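Local coordinates for protein elongation factor G (Thermus thermophilus, PDB 2DY1) that binds GTP with a magnesium ion and probably acts as a GTP-hydrolysing elongation factor in protein synthesis, at residues E616-L619 and A620-L623. Numbering follows the deposited sequence.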
loop_
_atom_site.group_PDB
_atom_site.type_symbol
_atom_site.label_atom_id
_atom_site.label_comp_id
_atom_site.label_asym_id
_atom_site.label_seq_id
_atom_site.Cartn_x
_atom_site.Cartn_y
_atom_site.Cartn_z
ATOM N N GLU A 616 14.221 21.261 -4.279
ATOM C CA GLU A 616 14.352 21.266 -2.831
ATOM C C GLU A 616 13.323 22.302 -2.434
ATOM O O GLU A 616 13.226 23.359 -3.058
ATOM C CB GLU A 616 15.749 21.702 -2.377
ATOM C CG GLU A 616 16.797 20.604 -2.452
ATOM C CD GLU A 616 18.015 20.892 -1.586
ATOM O OE1 GLU A 616 18.170 22.048 -1.131
ATOM O OE2 GLU A 616 18.820 19.959 -1.366
ATOM N N VAL A 617 12.541 21.999 -1.408
ATOM C CA VAL A 617 11.491 22.900 -0.980
ATOM C C VAL A 617 11.257 22.753 0.514
ATOM O O VAL A 617 11.429 21.669 1.067
ATOM C CB VAL A 617 10.176 22.566 -1.731
ATOM C CG1 VAL A 617 9.798 21.109 -1.474
ATOM C CG2 VAL A 617 9.053 23.492 -1.283
ATOM N N PRO A 618 10.873 23.846 1.189
ATOM C CA PRO A 618 10.621 23.785 2.628
ATOM C C PRO A 618 9.439 22.858 2.888
ATOM O O PRO A 618 8.420 22.957 2.202
ATOM C CB PRO A 618 10.270 25.222 2.981
ATOM C CG PRO A 618 11.014 26.016 1.968
ATOM C CD PRO A 618 10.790 25.236 0.706
ATOM N N LEU A 619 9.564 21.969 3.868
ATOM C CA LEU A 619 8.468 21.058 4.182
ATOM C C LEU A 619 7.185 21.847 4.432
ATOM O O LEU A 619 6.089 21.405 4.091
ATOM C CB LEU A 619 8.798 20.239 5.434
ATOM C CG LEU A 619 7.660 19.368 5.970
ATOM C CD1 LEU A 619 7.447 18.196 5.006
ATOM C CD2 LEU A 619 8.002 18.865 7.365
ATOM N N ALA A 620 7.334 23.024 5.026
ATOM C CA ALA A 620 6.206 23.873 5.366
ATOM C C ALA A 620 5.424 24.350 4.148
ATOM O O ALA A 620 4.304 24.826 4.283
ATOM C CB ALA A 620 6.691 25.076 6.168
ATOM N N GLU A 621 6.022 24.222 2.971
ATOM C CA GLU A 621 5.365 24.673 1.746
ATOM C C GLU A 621 4.744 23.533 0.952
ATOM O O GLU A 621 4.095 23.776 -0.071
ATOM C CB GLU A 621 6.375 25.393 0.848
ATOM C CG GLU A 621 6.998 26.626 1.468
ATOM C CD GLU A 621 5.966 27.673 1.814
ATOM O OE1 GLU A 621 5.257 28.133 0.894
ATOM O OE2 GLU A 621 5.860 28.031 3.005
ATOM N N VAL A 622 4.931 22.298 1.413
ATOM C CA VAL A 622 4.424 21.129 0.695
ATOM C C VAL A 622 3.717 20.064 1.534
ATOM O O VAL A 622 3.643 18.914 1.117
ATOM C CB VAL A 622 5.568 20.409 -0.055
ATOM C CG1 VAL A 622 6.036 21.247 -1.245
ATOM C CG2 VAL A 622 6.731 20.148 0.905
ATOM N N LEU A 623 3.195 20.426 2.696
ATOM C CA LEU A 623 2.532 19.424 3.521
ATOM C C LEU A 623 1.256 18.896 2.875
ATOM O O LEU A 623 0.782 17.810 3.215
ATOM C CB LEU A 623 2.243 19.984 4.906
ATOM C CG LEU A 623 3.476 19.991 5.818
ATOM C CD1 LEU A 623 3.200 20.819 7.050
ATOM C CD2 LEU A 623 3.832 18.562 6.199
#
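Pro618 and Glu621 close the first of two overlapping type I beta turns, and Leu619 and Val622 close the second, where the chain leaves strand 610-618 and heads for helix 625-633 in the ferredoxin-like C-terminal domain. Two backbone bonds hold the bend: Glu621 N to Pro618 O at 2.8 Å, then Val622 N to Leu619 O at 3.1 Å. In each, the donor sits well above the carbonyl plane. Arg597 NH1 hydrogen-bonds to Glu621 O.

The apolar contacts follow the same turn. Val617 and Val622 meet tip to tip, with Val622 CG1 lying 3.8 Å from both Val617 CG1 and Val617 CG2. Val617 also touches Leu578 of strand 569-583, and Val622 touches Leu641 of strand 638-648. Cutting Val617 back to an alanine removes both methyls and would probably open a gap beside Val622 CG1. A chi1 of -61° sets Glu621 CG beside its own backbone N, and there it lies 3.9 Å from Pro618 CB.

With CG anti to the backbone N (chi1 173°), the Leu619 side chain crosses that of Leu623, Leu619 CD1 lying 3.8 Å from Leu623 CD2. Leu623 also brings its CG within 3.4 Å of Leu619 O, the oxygen that accepts the bond from Val622 N.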